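Local coordinates for protein WlaRA, TDP-fucose-3,4-ketoisomerase (Campylobacter jejuni subsp. jejuni 81116, PDB 5TPV) that is a cupin-fold (jelly-roll) protein of the WxcM-like family that binds thymidine-5'-diphosphate, at residues 63-71 with 89-100. Numbering follows the deposited sequence.
Sequences GSCEILIDD and IDKMIWKQMYNF
Ile-67 with Met-97 and Glu-66 with Tyr-98, on antiparallel strands 65-70 and 94-98, illustrate how the two faces of one cupin sheet can pack differently. On the inner face, Ile-67 and Met-97 extend in the same direction, CD1 of Ile-67 3.8 Å from CG of Met-97. Next to them CB of Ile-69 meets CG2 of Ile-93 at 3.8 Å, while its own CG2 reaches CG2 of Ile-89 in the facing sheet. At the far end CB of Cys-65 packs obliquely on the Phe-100 ring, 3.3 Å from CD2. Lys-95 shares this buried face, but its amine turns away to the carbonyl of His-49.

The other face, with Leu-68 and Gln-96, is only partly buried and more polar. A chi1 of 54° swings the Tyr-98 ring toward strand 65-70, where CB of Glu-66 sits over one ring face. The carboxylate is gripped twice: OE1 accepts from Tyr-98 OH (2.7 Å) and OE2 from Asn-99 ND2 (3.0 Å), both donors standing above its plane.

Strands 75-80 and 46-51 flank the pair within the sheet. Across the sandwich Phe-58 of strand 56-62 packs on Ile-67 and, with Phe-56, on Ile-89; Tyr-123 of helix 123-136 meets Trp-94 edge-to-face.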
loop_
_atom_site.group_PDB
_atom_site.type_symbol
_atom_site.label_atom_id
_atom_site.label_comp_id
_atom_site.label_asym_id
_atom_site.label_seq_id
_atom_site.Cartn_x
_atom_site.Cartn_y
_atom_site.Cartn_z
ATOM N N GLY B 63 5.950 -12.607 5.982
ATOM C CA GLY B 63 7.332 -13.010 6.195
ATOM C C GLY B 63 8.209 -11.979 6.881
ATOM O O GLY B 63 7.789 -11.162 7.698
ATOM N N SER B 64 9.466 -11.990 6.494
ATOM C CA SER B 64 10.451 -11.156 7.156
ATOM C C SER B 64 11.590 -10.847 6.204
ATOM O O SER B 64 11.862 -11.569 5.251
ATOM C CB SER B 64 11.029 -11.856 8.403
ATOM O OG SER B 64 11.603 -13.093 8.029
ATOM N N CYS B 65 12.254 -9.746 6.481
ATOM C CA CYS B 65 13.482 -9.438 5.778
ATOM C C CYS B 65 14.294 -8.534 6.725
ATOM O O CYS B 65 13.810 -8.198 7.823
ATOM C CB CYS B 65 13.145 -8.738 4.454
ATOM S SG CYS B 65 12.337 -7.124 4.681
ATOM N N GLU B 66 15.511 -8.178 6.293
ATOM C CA GLU B 66 16.438 -7.355 7.056
ATOM C C GLU B 66 16.753 -6.155 6.189
ATOM O O GLU B 66 16.934 -6.244 4.978
ATOM C CB GLU B 66 17.733 -8.131 7.355
ATOM C CG GLU B 66 18.487 -7.652 8.573
ATOM C CD GLU B 66 19.713 -8.504 8.894
ATOM O OE1 GLU B 66 20.802 -7.913 9.109
ATOM O OE2 GLU B 66 19.594 -9.745 8.888
ATOM N N ILE B 67 16.824 -5.009 6.824
ATOM C CA ILE B 67 17.293 -3.817 6.144
ATOM C C ILE B 67 18.504 -3.171 6.808
ATOM O O ILE B 67 18.550 -3.008 8.044
ATOM C CB ILE B 67 16.167 -2.808 6.001
ATOM C CG1 ILE B 67 16.661 -1.530 5.354
ATOM C CG2 ILE B 67 15.560 -2.468 7.336
ATOM C CD1 ILE B 67 15.555 -0.739 4.737
ATOM N N LEU B 68 19.464 -2.745 5.992
ATOM C CA LEU B 68 20.601 -1.948 6.494
ATOM C C LEU B 68 20.378 -0.559 5.969
ATOM O O LEU B 68 20.071 -0.409 4.781
ATOM C CB LEU B 68 21.940 -2.515 6.051
ATOM C CG LEU B 68 23.221 -1.678 6.088
ATOM C CD1 LEU B 68 24.375 -2.586 5.644
ATOM C CD2 LEU B 68 23.151 -0.500 5.104
ATOM N N ILE B 69 20.449 0.415 6.875
ATOM C CA ILE B 69 20.382 1.830 6.520
ATOM C C ILE B 69 21.692 2.532 6.955
ATOM O O ILE B 69 22.321 2.126 7.948
ATOM C CB ILE B 69 19.215 2.600 7.151
ATOM C CG1 ILE B 69 19.156 2.398 8.665
ATOM C CG2 ILE B 69 17.892 2.192 6.538
ATOM C CD1 ILE B 69 18.036 3.161 9.309
ATOM N N ASP B 70 22.031 3.599 6.240
ATOM C CA ASP B 70 23.366 4.215 6.324
ATOM C C ASP B 70 23.257 5.693 6.087
ATOM O O ASP B 70 22.700 6.139 5.064
ATOM C CB ASP B 70 24.303 3.574 5.283
ATOM C CG ASP B 70 25.771 3.987 5.462
ATOM O OD1 ASP B 70 26.575 3.067 5.655
ATOM O OD2 ASP B 70 26.103 5.193 5.480
ATOM N N ASP B 71 23.699 6.474 7.068
ATOM C CA ASP B 71 23.689 7.948 6.940
ATOM C C ASP B 71 24.998 8.546 6.373
ATOM O O ASP B 71 25.124 9.756 6.366
ATOM C CB ASP B 71 23.249 8.667 8.236
ATOM C CG ASP B 71 24.269 8.572 9.384
ATOM O OD1 ASP B 71 24.025 9.240 10.440
ATOM O OD2 ASP B 71 25.281 7.845 9.283
ATOM N N ILE B 89 12.035 5.953 7.377
ATOM C CA ILE B 89 13.317 6.613 7.220
ATOM C C ILE B 89 13.112 7.914 6.518
ATOM O O ILE B 89 12.282 8.036 5.639
ATOM C CB ILE B 89 14.369 5.830 6.430
ATOM C CG1 ILE B 89 14.054 5.757 4.915
ATOM C CG2 ILE B 89 14.561 4.474 7.049
ATOM C CD1 ILE B 89 15.151 5.077 4.084
ATOM N N ASP B 90 13.944 8.879 6.880
ATOM C CA ASP B 90 13.877 10.213 6.242
ATOM C C ASP B 90 14.625 10.168 4.907
ATOM O O ASP B 90 15.277 9.168 4.579
ATOM C CB ASP B 90 14.573 11.208 7.173
ATOM C CG ASP B 90 14.032 12.633 7.073
ATOM O OD1 ASP B 90 14.105 13.288 8.151
ATOM O OD2 ASP B 90 13.561 13.064 5.984
ATOM N N LYS B 91 14.555 11.242 4.150
ATOM C CA LYS B 91 15.291 11.284 2.874
ATOM C C LYS B 91 16.830 11.234 2.991
ATOM O O LYS B 91 17.409 11.405 4.065
ATOM C CB LYS B 91 14.862 12.495 2.075
ATOM C CG LYS B 91 14.995 13.822 2.769
ATOM C CD LYS B 91 14.706 14.947 1.782
ATOM C CE LYS B 91 14.066 16.125 2.472
ATOM N NZ LYS B 91 13.901 17.306 1.575
ATOM N N MET B 92 17.513 10.890 1.904
ATOM C CA MET B 92 18.991 10.845 1.894
ATOM C C MET B 92 19.453 9.904 2.968
ATOM O O MET B 92 20.330 10.193 3.813
ATOM C CB MET B 92 19.616 12.257 2.032
ATOM C CG MET B 92 19.675 12.991 0.714
ATOM S SD MET B 92 20.641 12.045 -0.513
ATOM C CE MET B 92 22.318 12.543 -0.137
ATOM N N ILE B 93 18.838 8.734 2.954
ATOM C CA ILE B 93 19.405 7.664 3.704
ATOM C C ILE B 93 19.584 6.507 2.753
ATOM O O ILE B 93 18.657 6.158 2.024
ATOM C CB ILE B 93 18.506 7.353 4.895
ATOM C CG1 ILE B 93 18.385 8.599 5.781
ATOM C CG2 ILE B 93 19.041 6.133 5.636
ATOM C CD1 ILE B 93 17.861 8.370 7.187
ATOM N N TRP B 94 20.792 5.964 2.738
ATOM C CA TRP B 94 21.115 4.841 1.859
ATOM C C TRP B 94 20.565 3.576 2.523
ATOM O O TRP B 94 20.593 3.415 3.758
ATOM C CB TRP B 94 22.613 4.698 1.742
ATOM C CG TRP B 94 23.123 3.597 0.885
ATOM C CD1 TRP B 94 23.300 2.291 1.223
ATOM C CD2 TRP B 94 23.595 3.726 -0.451
ATOM N NE1 TRP B 94 23.878 1.595 0.176
ATOM C CE2 TRP B 94 24.042 2.455 -0.868
ATOM C CE3 TRP B 94 23.698 4.803 -1.330
ATOM C CZ2 TRP B 94 24.560 2.220 -2.132
ATOM C CZ3 TRP B 94 24.240 4.561 -2.598
ATOM C CH2 TRP B 94 24.651 3.292 -2.984
ATOM N N LYS B 95 20.099 2.668 1.681
ATOM C CA LYS B 95 19.533 1.424 2.187
ATOM C C LYS B 95 19.806 0.253 1.269
ATOM O O LYS B 95 19.927 0.412 0.061
ATOM C CB LYS B 95 18.025 1.605 2.452
ATOM C CG LYS B 95 17.066 1.254 1.332
ATOM C CD LYS B 95 17.039 2.231 0.201
ATOM C CE LYS B 95 16.660 3.629 0.628
ATOM N NZ LYS B 95 16.655 4.447 -0.596
ATOM N N GLN B 96 19.902 -0.899 1.890
ATOM C CA GLN B 96 19.951 -2.174 1.238
ATOM C C GLN B 96 19.107 -3.229 1.999
ATOM O O GLN B 96 19.102 -3.286 3.222
ATOM C CB GLN B 96 21.432 -2.564 1.129
ATOM C CG GLN B 96 21.675 -3.884 0.433
ATOM C CD GLN B 96 23.127 -4.339 0.573
ATOM O OE1 GLN B 96 23.622 -4.529 1.683
ATOM N NE2 GLN B 96 23.810 -4.528 -0.560
ATOM N N MET B 97 18.365 -4.058 1.271
ATOM C CA MET B 97 17.540 -5.104 1.867
ATOM C C MET B 97 17.861 -6.470 1.372
ATOM O O MET B 97 18.125 -6.632 0.196
ATOM C CB MET B 97 16.107 -4.849 1.545
ATOM C CG MET B 97 15.847 -3.445 2.018
ATOM S SD MET B 97 14.288 -2.842 1.459
ATOM C CE MET B 97 15.038 -1.978 0.052
ATOM N N TYR B 98 17.827 -7.423 2.291
ATOM C CA TYR B 98 18.359 -8.727 2.026
ATOM C C TYR B 98 17.755 -9.675 3.063
ATOM O O TYR B 98 16.933 -9.282 3.902
ATOM C CB TYR B 98 19.884 -8.660 2.104
ATOM C CG TYR B 98 20.361 -8.075 3.384
ATOM C CD1 TYR B 98 20.684 -8.880 4.461
ATOM C CD2 TYR B 98 20.468 -6.713 3.533
ATOM C CE1 TYR B 98 21.100 -8.338 5.675
ATOM C CE2 TYR B 98 20.895 -6.157 4.733
ATOM C CZ TYR B 98 21.226 -6.966 5.796
ATOM O OH TYR B 98 21.606 -6.371 6.988
ATOM N N ASN B 99 18.125 -10.943 2.930
ATOM C CA ASN B 99 17.690 -12.003 3.810
ATOM C C ASN B 99 16.186 -12.140 3.779
ATOM O O ASN B 99 15.532 -12.281 4.835
ATOM C CB ASN B 99 18.151 -11.714 5.251
ATOM C CG ASN B 99 19.624 -12.019 5.478
ATOM O OD1 ASN B 99 20.296 -12.549 4.610
ATOM N ND2 ASN B 99 20.132 -11.655 6.659
ATOM N N PHE B 100 15.613 -12.037 2.590
ATOM C CA PHE B 100 14.151 -12.137 2.501
ATOM C C PHE B 100 13.680 -13.570 2.675
ATOM O O PHE B 100 14.190 -14.421 1.987
ATOM C CB PHE B 100 13.700 -11.741 1.097
ATOM C CG PHE B 100 13.915 -10.290 0.775
ATOM C CD1 PHE B 100 15.052 -9.890 0.092
ATOM C CD2 PHE B 100 12.991 -9.324 1.197
ATOM C CE1 PHE B 100 15.260 -8.545 -0.221
ATOM C CE2 PHE B 100 13.196 -7.986 0.899
ATOM C CZ PHE B 100 14.346 -7.588 0.190
#